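Local coordinates for conserved hypothetical protein (Pyrococcus furiosus, PDB 1Y81) that is of unknown function but belongs to the CoA-binding domain family and holds coenzyme A on a Rossmann-type fold, at residues A[29-33]-A[124-128]. Residues are numbered along the deposited sequence.
With COA (coenzyme A), chain C; SCN (thiocyanate ion), chain B.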
ATOM      1  N   TYR A  29       7.893   8.027  -5.044  1.00 18.46           N
ATOM      2  CA  TYR A  29       7.785   7.534  -3.656  1.00 16.36           C
ATOM      3  C   TYR A  29       7.543   6.007  -3.562  1.00 16.70           C
ATOM      4  O   TYR A  29       7.955   5.368  -2.600  1.00 16.67           O
ATOM      5  CB  TYR A  29       6.746   8.330  -2.868  1.00 18.65           C
ATOM      6  CG  TYR A  29       7.342   9.596  -2.269  1.00 17.29           C
ATOM      7  CD1 TYR A  29       8.300   9.516  -1.256  1.00 18.67           C
ATOM      8  CD2 TYR A  29       6.986  10.883  -2.750  1.00 18.49           C
ATOM      9  CE1 TYR A  29       8.876  10.671  -0.690  1.00 15.49           C
ATOM     10  CE2 TYR A  29       7.565  12.054  -2.178  1.00 17.89           C
ATOM     11  CZ  TYR A  29       8.504  11.925  -1.160  1.00 16.82           C
ATOM     12  OH  TYR A  29       9.096  13.025  -0.575  1.00 17.33           O
ATOM     13  N   GLY A  30       6.907   5.433  -4.579  1.00 17.15           N
ATOM     14  CA  GLY A  30       6.739   3.956  -4.649  1.00 15.28           C
ATOM     15  C   GLY A  30       8.067   3.195  -4.580  1.00 17.74           C
ATOM     16  O   GLY A  30       8.134   2.104  -4.012  1.00 18.09           O
ATOM     17  N   ASN A  31       9.114   3.775  -5.168  1.00 15.02           N
ATOM     18  CA  ASN A  31      10.474   3.248  -5.087  1.00 16.40           C
ATOM     19  C   ASN A  31      11.215   3.667  -3.803  1.00 15.81           C
ATOM     20  O   ASN A  31      11.821   2.830  -3.132  1.00 18.23           O
ATOM     21  CB  ASN A  31      11.277   3.688  -6.312  1.00 16.42           C
ATOM     22  CG  ASN A  31      12.548   2.921  -6.463  1.00 18.37           C
ATOM     23  OD1 ASN A  31      13.610   3.430  -6.166  1.00 19.93           O
ATOM     24  ND2 ASN A  31      12.448   1.656  -6.908  1.00 18.97           N
ATOM     25  N   ILE A  32      11.166   4.959  -3.469  1.00 15.70           N
ATOM     26  CA  ILE A  32      11.848   5.475  -2.286  1.00 18.32           C
ATOM     27  C   ILE A  32      11.390   4.765  -1.023  1.00 16.71           C
ATOM     28  O   ILE A  32      12.213   4.341  -0.212  1.00 18.55           O
ATOM     29  CB  ILE A  32      11.649   7.018  -2.106  1.00 18.66           C
ATOM     30  CG1 ILE A  32      12.120   7.793  -3.356  1.00 20.32           C
ATOM     31  CG2 ILE A  32      12.366   7.503  -0.854  1.00 19.82           C
ATOM     32  CD1 ILE A  32      11.467   9.178  -3.501  1.00 21.05           C
ATOM     33  N   ILE A  33      10.071   4.636  -0.866  1.00 16.06           N
ATOM     34  CA  ILE A  33       9.490   3.962   0.299  1.00 16.80           C
ATOM     35  C   ILE A  33       9.920   2.488   0.342  1.00 18.78           C
ATOM     36  O   ILE A  33      10.373   2.004   1.382  1.00 18.18           O
ATOM     37  CB  ILE A  33       7.953   4.102   0.331  1.00 18.28           C
ATOM     38  CG1 ILE A  33       7.565   5.591   0.491  1.00 17.59           C
ATOM     39  CG2 ILE A  33       7.317   3.225   1.460  1.00 19.10           C
ATOM     40  CD1 ILE A  33       6.122   5.853   0.172  1.00 18.53           C
ATOM     41  N   CYS A 124       3.153   9.982   7.559  1.00 20.47           N
ATOM     42  CA  CYS A 124       4.210   9.554   6.672  1.00 21.38           C
ATOM     43  C   CYS A 124       4.840   8.223   7.146  1.00 20.41           C
ATOM     44  O   CYS A 124       5.481   8.194   8.175  1.00 19.77           O
ATOM     45  CB  CYS A 124       5.264  10.653   6.625  1.00 21.97           C
ATOM     46  SG  CYS A 124       4.691  12.186   5.857  1.00 21.73           S
ATOM     47  N   ILE A 125       4.677   7.145   6.362  1.00 22.06           N
ATOM     48  CA  ILE A 125       5.193   5.802   6.747  1.00 20.67           C
ATOM     49  C   ILE A 125       6.703   5.747   7.081  1.00 20.32           C
ATOM     50  O   ILE A 125       7.100   5.032   8.004  1.00 23.70           O
ATOM     51  CB  ILE A 125       4.823   4.691   5.681  1.00 21.54           C
ATOM     52  CG1 ILE A 125       5.030   3.267   6.232  1.00 22.66           C
ATOM     53  CG2 ILE A 125       5.597   4.886   4.392  1.00 21.74           C
ATOM     54  CD1 ILE A 125       4.119   2.904   7.362  1.00 24.49           C
HETATM   55  N   MSE A 126       7.553   6.466   6.332  1.00 17.16           N
HETATM   56  CA  MSE A 126       8.991   6.438   6.633  1.00 20.73           C
HETATM   57  C   MSE A 126       9.314   7.184   7.943  1.00 21.74           C
HETATM   58  O   MSE A 126      10.191   6.770   8.684  1.00 22.55           O
HETATM   59  CB  MSE A 126       9.851   6.955   5.473  1.00 23.72           C
HETATM   60  CG  MSE A 126       9.584   6.259   4.140  1.00 22.90           C
HETATM   61 SE   MSE A 126      10.865   6.798   2.759  1.00 26.93          SE
HETATM   62  CE  MSE A 126      10.066   8.445   2.001  1.00 22.99           C
ATOM     63  N   VAL A 127       8.591   8.272   8.204  1.00 21.53           N
ATOM     64  CA  VAL A 127       8.678   8.955   9.493  1.00 24.55           C
ATOM     65  C   VAL A 127       8.233   8.020  10.620  1.00 24.76           C
ATOM     66  O   VAL A 127       8.965   7.828  11.609  1.00 25.60           O
ATOM     67  CB  VAL A 127       7.832  10.254   9.514  1.00 25.25           C
ATOM     68  CG1 VAL A 127       7.765  10.846  10.948  1.00 26.34           C
ATOM     69  CG2 VAL A 127       8.405  11.271   8.532  1.00 27.75           C
ATOM     70  N   GLU A 128       7.054   7.422  10.462  1.00 25.77           N
ATOM     71  CA  GLU A 128       6.468   6.616  11.539  1.00 29.57           C
ATOM     72  C   GLU A 128       7.252   5.324  11.828  1.00 29.73           C
ATOM     73  O   GLU A 128       7.211   4.807  12.943  1.00 32.25           O
ATOM     74  CB  GLU A 128       4.978   6.346  11.290  1.00 30.18           C
ATOM     75  CG  GLU A 128       4.101   7.634  11.115  1.00 32.79           C
ATOM     76  CD  GLU A 128       4.124   8.588  12.326  1.00 37.15           C
ATOM     77  OE1 GLU A 128       4.171   8.100  13.474  1.00 38.44           O
ATOM     78  OE2 GLU A 128       4.085   9.833  12.121  1.00 36.61           O
TER
HETATM   79  N1A COA C 201      -2.262  -0.712  -8.448  1.00 18.32           N
HETATM   80  C2A COA C 201      -0.941  -0.531  -8.124  1.00 17.31           C
HETATM   81  N3A COA C 201      -0.247   0.542  -8.627  1.00 14.96           N
HETATM   82  C4A COA C 201      -0.860   1.405  -9.481  1.00 15.94           C
HETATM   83  C5A COA C 201      -2.198   1.245  -9.833  1.00 17.29           C
HETATM   84  C6A COA C 201      -2.907   0.173  -9.309  1.00 19.66           C
HETATM   85  N6A COA C 201      -4.178  -0.008  -9.634  1.00 19.49           N
HETATM   86  N7A COA C 201      -2.534   2.263 -10.664  1.00 18.08           N
HETATM   87  C8A COA C 201      -1.443   3.052 -10.831  1.00 17.54           C
HETATM   88  N9A COA C 201      -0.407   2.526 -10.109  1.00 16.98           N
HETATM   89  C1B COA C 201       0.987   3.011 -10.013  1.00 16.79           C
HETATM   90  C2B COA C 201       1.373   3.955 -11.153  1.00 17.03           C
HETATM   91  O2B COA C 201       1.471   3.304 -12.444  1.00 18.72           O
HETATM   92  C3B COA C 201       2.677   4.501 -10.558  1.00 16.95           C
HETATM   93  O3B COA C 201       3.782   3.641 -10.761  1.00 18.74           O
HETATM   94  P3B COA C 201       4.709   3.761 -12.093  1.00 25.34           P
HETATM   95  O7A COA C 201       4.960   2.399 -12.671  1.00 29.01           O
HETATM   96  O8A COA C 201       5.976   4.406 -11.656  1.00 29.16           O
HETATM   97  O9A COA C 201       3.937   4.515 -13.133  1.00 31.38           O
HETATM   98  C4B COA C 201       2.421   4.545  -9.045  1.00 17.71           C
HETATM   99  O4B COA C 201       1.283   3.699  -8.812  1.00 18.31           O
HETATM  100  C5B COA C 201       2.160   5.968  -8.513  1.00 16.03           C
HETATM  101  O5B COA C 201       1.071   6.506  -9.235  1.00 18.50           O
HETATM  102  P1A COA C 201       1.193   7.920  -9.995  1.00 21.62           P
HETATM  103  O1A COA C 201      -0.035   8.148 -10.843  1.00 21.13           O
HETATM  104  O2A COA C 201       2.508   7.988 -10.738  1.00 21.65           O
HETATM  105  O3A COA C 201       1.150   8.913  -8.728  1.00 21.33           O
HETATM  106  P2A COA C 201       2.356   9.852  -8.238  1.00 23.41           P
HETATM  107  O4A COA C 201       2.626  10.917  -9.270  1.00 26.80           O
HETATM  108  O5A COA C 201       3.601   9.139  -7.853  1.00 22.45           O
HETATM  109  O6A COA C 201       1.745  10.511  -6.917  1.00 22.76           O
HETATM  110  CBP COA C 201       0.500  10.547  -4.859  1.00 20.65           C
HETATM  111  CCP COA C 201       1.418   9.721  -5.788  1.00 21.85           C
HETATM  112  CDP COA C 201       0.148   9.654  -3.663  1.00 22.95           C
HETATM  113  CEP COA C 201      -0.793  10.895  -5.591  1.00 23.80           C
HETATM  114  CAP COA C 201       1.198  11.856  -4.423  1.00 19.81           C
HETATM  115  OAP COA C 201       0.314  12.664  -3.665  1.00 18.61           O
HETATM  116  C9P COA C 201       2.387  11.450  -3.599  1.00 22.34           C
HETATM  117  O9P COA C 201       3.617  11.300  -4.236  1.00 22.58           O
HETATM  118  N8P COA C 201       2.158  11.205  -2.301  1.00 24.98           N
HETATM  119  C7P COA C 201       3.139  10.706  -1.347  1.00 22.28           C
HETATM  120  C6P COA C 201       4.065  11.735  -0.820  1.00 21.93           C
HETATM  121  C5P COA C 201       4.944  11.077   0.206  1.00 21.76           C
HETATM  122  O5P COA C 201       5.019   9.833   0.342  1.00 21.22           O
HETATM  123  N4P COA C 201       5.605  11.969   0.896  1.00 20.58           N
HETATM  124  C3P COA C 201       6.529  11.712   1.952  1.00 18.71           C
HETATM  125  C2P COA C 201       6.118  12.483   3.206  1.00 20.15           C
HETATM  126  S1P COA C 201       4.515  11.884   3.837  1.00 20.50           S
HETATM  127  S   SCN B 202       9.048  10.723   4.690  1.00 22.59           S
HETATM  128  C   SCN B 202       7.825   9.506   4.372  1.00 22.95           C
HETATM  129  N   SCN B 202       6.999   8.692   4.243  1.00 19.54           N
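Met-126, present as selenomethionine, lays its side chain across the first turn of helix 29-39. Met-126 CE meets Tyr-29 CE1 at 3.7 Å and Ile-32 CG2 at 3.8 Å. Met-126 SE sits 4.0 Å from Ile-33 CA, and Met-126 CE is 4.1 Å from Ile-33 CG1. The methyl group reaches the Tyr-29 ring at its edge, near the ring plane. One face of that ring is taken by coenzyme A, whose O5P is 3.5 Å from Tyr-29 CG. Deeper in, Ile-33 CG2 packs on Ile-125 CG2 at 3.8 Å. The backbones come closest at Ile-33 and Met-126, whose CA atoms are 6.8 Å apart.

The contact joins helix 29-39, which follows the first strand of the parallel Rossmann-type sheet, to the short C-terminal helix 125-128. Cys-124 is the N-cap residue of that helix. Cys-124 SG is covalently bonded to S1P of coenzyme A at 2.1 Å, a disulfide. A thiocyanate ion, probably from the crystallisation liquor, accepts a hydrogen bond from Met-126 N to its N atom at 3.1 Å. Gln-100 hydrogen-bonds to both this ion and coenzyme A, and its OE1 also accepts from Ile-125 N.

No hydrogen bond links the two segments, which bury 196 Å² between them. Coenzyme A adds a second link, since it lies on Tyr-29 and is tied to Cys-124 through sulfur. The direct contact is thus apolar packing without directional bonds, whereas the ligand's tie to Cys-124 is a covalent disulfide, which reduction would break.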